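Local coordinates for protein cytochrome P450 reductase (PDB 5OGX) that passes electrons from NADH through FAD and a [2Fe-2S] cluster to a cytochrome P450 that O-demethylates lignin-derived aromatics such as guaiacol, at residues L22-P34 with V87-R101. Residues are numbered along the deposited sequence; the frame is centred on the assembly and turned at random.
Sequences LLEAFLRGGVWMP and VRSTADAGRVTHPLR. Unlike the reference sequence in segment 87-101: Ala91 (reference Ser), Asp92 (reference Glu). With NA (sodium ion), chain D.
Leu27 O, near the end of helix 22-28, accepts two backbone N-H groups from opposite faces of its carbonyl plane: Leu100 N at 2.9 Å and Gly30 N, the latter part of the Schellman motif that ends the helix. Beside this double grip, Leu27 CB packs on Leu100 CB at 3.7 Å. Farther along, Thr97 N, Trp32 N and Gly94 N hydrogen-bond to Gly30 O, Arg95 O and Trp32 O, the last at 2.8 Å. With CG anti to the backbone N (chi1 -180°), Trp32 lays one face of its indole against the Arg95 guanidinium; the planes lie 10° apart, and Arg95 NH2 sits over the centre of that face. Arg95 NH1 also donates to Val96 O, steadying the stacked group, while Trp32 NE1 hydrogen-bonds to Asp196 OD1. A leucine in place of Trp32 would probably leave Arg95 without its flat cation-pi partner and Asp196 without the indole donor. Met33 SD and Pro34 O bind a sodium ion. Segment 87-101 links the [2Fe-2S] ferredoxin domain to strand 101-114 of the FAD-binding domain, and four backbone hydrogen bonds, the leucine packing, Val87 against Leu22 and Phe26, and the cation-pi stack together hold this linker to the helix and its following loop.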
# COMPACT_ATOMS: atom_id res chain seq x y z
N LEU A 22 -11.58 3.08 15.76
CA LEU A 22 -12.30 4.06 14.95
C LEU A 22 -12.10 3.79 13.46
O LEU A 22 -13.06 3.79 12.68
CB LEU A 22 -11.82 5.47 15.30
CG LEU A 22 -12.10 5.96 16.71
CD1 LEU A 22 -11.69 7.43 16.87
CD2 LEU A 22 -13.55 5.76 17.04
N LEU A 23 -10.85 3.59 13.04
CA LEU A 23 -10.60 3.38 11.61
C LEU A 23 -11.41 2.21 11.08
O LEU A 23 -12.05 2.31 10.03
CB LEU A 23 -9.11 3.17 11.35
CG LEU A 23 -8.81 2.94 9.86
CD1 LEU A 23 -9.17 4.17 9.00
CD2 LEU A 23 -7.35 2.56 9.68
N GLU A 24 -11.38 1.07 11.79
CA GLU A 24 -12.05 -0.11 11.26
C GLU A 24 -13.56 0.07 11.25
O GLU A 24 -14.23 -0.38 10.31
CB GLU A 24 -11.64 -1.35 12.04
CG GLU A 24 -10.19 -1.67 11.74
CD GLU A 24 -9.82 -3.10 12.00
OE1 GLU A 24 -10.56 -3.78 12.75
OE2 GLU A 24 -8.77 -3.52 11.48
N ALA A 25 -14.11 0.75 12.25
CA ALA A 25 -15.54 1.03 12.25
C ALA A 25 -15.93 1.89 11.04
O ALA A 25 -16.92 1.60 10.36
CB ALA A 25 -15.95 1.72 13.56
N PHE A 26 -15.15 2.95 10.75
CA PHE A 26 -15.48 3.80 9.62
C PHE A 26 -15.34 3.04 8.30
O PHE A 26 -16.26 3.02 7.49
CB PHE A 26 -14.60 5.06 9.61
CG PHE A 26 -15.00 6.09 10.66
CD1 PHE A 26 -16.29 6.59 10.70
CD2 PHE A 26 -14.08 6.54 11.59
CE1 PHE A 26 -16.68 7.51 11.68
CE2 PHE A 26 -14.45 7.47 12.56
CZ PHE A 26 -15.75 7.96 12.61
N LEU A 27 -14.19 2.38 8.07
CA LEU A 27 -14.02 1.74 6.77
C LEU A 27 -15.00 0.58 6.58
O LEU A 27 -15.47 0.34 5.46
CB LEU A 27 -12.59 1.24 6.58
CG LEU A 27 -11.47 2.27 6.60
CD1 LEU A 27 -10.11 1.57 6.43
CD2 LEU A 27 -11.66 3.35 5.54
N ARG A 28 -15.32 -0.15 7.64
CA ARG A 28 -16.31 -1.21 7.50
C ARG A 28 -17.68 -0.64 7.15
O ARG A 28 -18.49 -1.32 6.50
CB ARG A 28 -16.39 -2.04 8.78
CG ARG A 28 -15.19 -2.98 8.96
CD ARG A 28 -15.42 -3.92 10.12
NE ARG A 28 -14.32 -4.85 10.30
CZ ARG A 28 -14.26 -6.05 9.72
NH1 ARG A 28 -15.23 -6.45 8.92
NH2 ARG A 28 -13.22 -6.85 9.95
N GLY A 29 -17.95 0.60 7.53
CA GLY A 29 -19.15 1.29 7.12
C GLY A 29 -19.06 2.01 5.79
O GLY A 29 -19.99 2.74 5.43
N GLY A 30 -17.97 1.83 5.04
CA GLY A 30 -17.79 2.53 3.79
C GLY A 30 -17.53 4.01 3.93
O GLY A 30 -17.76 4.76 2.98
N VAL A 31 -17.07 4.46 5.11
CA VAL A 31 -16.83 5.87 5.40
C VAL A 31 -15.32 6.06 5.41
O VAL A 31 -14.63 5.47 6.24
CB VAL A 31 -17.43 6.28 6.76
CG1 VAL A 31 -17.00 7.70 7.11
CG2 VAL A 31 -18.94 6.11 6.76
N TRP A 32 -14.82 6.86 4.47
CA TRP A 32 -13.37 6.95 4.28
C TRP A 32 -12.72 7.89 5.27
O TRP A 32 -13.26 8.95 5.61
CB TRP A 32 -13.04 7.42 2.87
CG TRP A 32 -11.54 7.50 2.68
CD1 TRP A 32 -10.67 6.45 2.51
CD2 TRP A 32 -10.75 8.68 2.69
NE1 TRP A 32 -9.38 6.92 2.39
CE2 TRP A 32 -9.41 8.30 2.48
CE3 TRP A 32 -11.06 10.05 2.83
CZ2 TRP A 32 -8.36 9.22 2.44
CZ3 TRP A 32 -10.02 10.97 2.77
CH2 TRP A 32 -8.68 10.55 2.57
N MET A 33 -11.53 7.52 5.71
CA MET A 33 -10.60 8.48 6.27
C MET A 33 -9.20 7.97 5.98
O MET A 33 -9.01 6.78 5.71
CB MET A 33 -10.81 8.66 7.77
CG MET A 33 -10.72 7.36 8.53
SD MET A 33 -10.60 7.67 10.30
CE MET A 33 -11.84 8.97 10.52
N PRO A 34 -8.20 8.85 5.99
CA PRO A 34 -6.86 8.44 5.54
C PRO A 34 -6.29 7.31 6.39
O PRO A 34 -6.48 7.26 7.60
CB PRO A 34 -6.01 9.71 5.69
CG PRO A 34 -6.97 10.83 5.84
CD PRO A 34 -8.29 10.29 6.27
N VAL A 87 -15.04 13.13 15.73
CA VAL A 87 -13.65 13.36 15.38
C VAL A 87 -13.54 14.22 14.12
O VAL A 87 -14.48 14.36 13.35
CB VAL A 87 -12.87 12.04 15.18
CG1 VAL A 87 -12.96 11.18 16.44
CG2 VAL A 87 -13.39 11.30 13.96
N ARG A 88 -12.37 14.81 13.95
CA ARG A 88 -12.05 15.57 12.76
C ARG A 88 -10.82 14.95 12.12
O ARG A 88 -9.79 14.79 12.78
CB ARG A 88 -11.78 17.05 13.06
CG ARG A 88 -11.39 17.82 11.78
CD ARG A 88 -11.08 19.27 12.06
NE ARG A 88 -9.96 19.45 12.97
CZ ARG A 88 -8.68 19.28 12.65
NH1 ARG A 88 -8.34 18.91 11.42
NH2 ARG A 88 -7.74 19.49 13.56
N SER A 89 -10.96 14.60 10.85
CA SER A 89 -9.85 14.07 10.07
C SER A 89 -9.50 15.12 9.03
O SER A 89 -9.53 16.32 9.33
CB SER A 89 -10.24 12.72 9.45
OG SER A 89 -9.22 12.18 8.62
N THR A 90 -9.18 14.71 7.81
CA THR A 90 -8.93 15.69 6.76
C THR A 90 -10.25 16.16 6.16
O THR A 90 -11.32 15.60 6.41
CB THR A 90 -8.08 15.08 5.65
OG1 THR A 90 -8.79 13.95 5.14
CG2 THR A 90 -6.74 14.61 6.18
N ALA A 91 -10.16 17.19 5.32
CA ALA A 91 -11.36 17.80 4.73
C ALA A 91 -12.19 16.77 3.97
O ALA A 91 -13.43 16.83 4.00
CB ALA A 91 -10.96 18.94 3.79
N ASP A 92 -11.54 15.84 3.28
CA ASP A 92 -12.25 14.86 2.46
C ASP A 92 -12.75 13.66 3.25
O ASP A 92 -13.48 12.84 2.69
CB ASP A 92 -11.36 14.36 1.33
CG ASP A 92 -11.16 15.39 0.24
OD1 ASP A 92 -11.83 16.44 0.29
OD2 ASP A 92 -10.33 15.15 -0.66
N ALA A 93 -12.38 13.52 4.52
CA ALA A 93 -12.84 12.37 5.29
C ALA A 93 -14.36 12.37 5.37
O ALA A 93 -15.00 13.43 5.44
CB ALA A 93 -12.24 12.39 6.69
N GLY A 94 -14.95 11.18 5.35
CA GLY A 94 -16.38 11.02 5.31
C GLY A 94 -16.95 10.63 3.95
O GLY A 94 -18.09 10.15 3.89
N ARG A 95 -16.20 10.84 2.87
CA ARG A 95 -16.64 10.41 1.55
C ARG A 95 -16.79 8.89 1.51
O ARG A 95 -16.26 8.16 2.35
CB ARG A 95 -15.65 10.85 0.48
CG ARG A 95 -14.29 10.16 0.54
CD ARG A 95 -13.52 10.32 -0.77
NE ARG A 95 -12.12 9.89 -0.71
CZ ARG A 95 -11.72 8.62 -0.81
NH1 ARG A 95 -12.60 7.65 -0.94
NH2 ARG A 95 -10.41 8.33 -0.76
N VAL A 96 -17.52 8.41 0.49
CA VAL A 96 -17.70 6.97 0.29
C VAL A 96 -16.37 6.31 -0.07
O VAL A 96 -15.57 6.86 -0.84
CB VAL A 96 -18.74 6.73 -0.81
CG1 VAL A 96 -18.96 5.24 -1.03
CG2 VAL A 96 -20.04 7.43 -0.44
N THR A 97 -16.15 5.11 0.47
CA THR A 97 -15.06 4.27 -0.00
C THR A 97 -15.55 2.83 -0.09
O THR A 97 -16.64 2.49 0.38
CB THR A 97 -13.82 4.37 0.90
OG1 THR A 97 -12.71 3.70 0.26
CG2 THR A 97 -14.06 3.74 2.27
N HIS A 98 -14.75 1.99 -0.73
CA HIS A 98 -15.01 0.56 -0.74
C HIS A 98 -15.02 0.04 0.69
O HIS A 98 -14.08 0.31 1.44
CB HIS A 98 -13.95 -0.17 -1.55
CG HIS A 98 -13.77 0.38 -2.93
ND1 HIS A 98 -14.78 0.37 -3.87
CD2 HIS A 98 -12.71 0.96 -3.53
CE1 HIS A 98 -14.35 0.92 -4.99
NE2 HIS A 98 -13.09 1.29 -4.81
N PRO A 99 -16.03 -0.72 1.09
CA PRO A 99 -16.09 -1.16 2.49
C PRO A 99 -14.98 -2.15 2.82
O PRO A 99 -14.68 -3.07 2.05
CB PRO A 99 -17.47 -1.84 2.58
CG PRO A 99 -17.71 -2.34 1.17
CD PRO A 99 -17.10 -1.28 0.26
N LEU A 100 -14.38 -1.95 3.98
CA LEU A 100 -13.48 -2.95 4.55
C LEU A 100 -14.29 -4.17 4.95
O LEU A 100 -15.30 -4.05 5.64
CB LEU A 100 -12.76 -2.37 5.76
CG LEU A 100 -11.86 -3.28 6.60
CD1 LEU A 100 -10.70 -3.76 5.73
CD2 LEU A 100 -11.34 -2.52 7.81
N ARG A 101 -13.86 -5.36 4.52
CA ARG A 101 -14.67 -6.53 4.88
C ARG A 101 -13.81 -7.76 5.08
O ARG A 101 -12.64 -7.82 4.68
CB ARG A 101 -15.76 -6.79 3.83
CG ARG A 101 -15.28 -7.22 2.46
CD ARG A 101 -16.50 -7.45 1.53
NE ARG A 101 -16.10 -7.98 0.23
CZ ARG A 101 -15.79 -9.26 0.01
NH1 ARG A 101 -15.84 -10.14 1.00
NH2 ARG A 101 -15.43 -9.66 -1.21
NA NA D . -8.01 8.62 9.74
O HOH W 1 -17.95 -3.97 5.76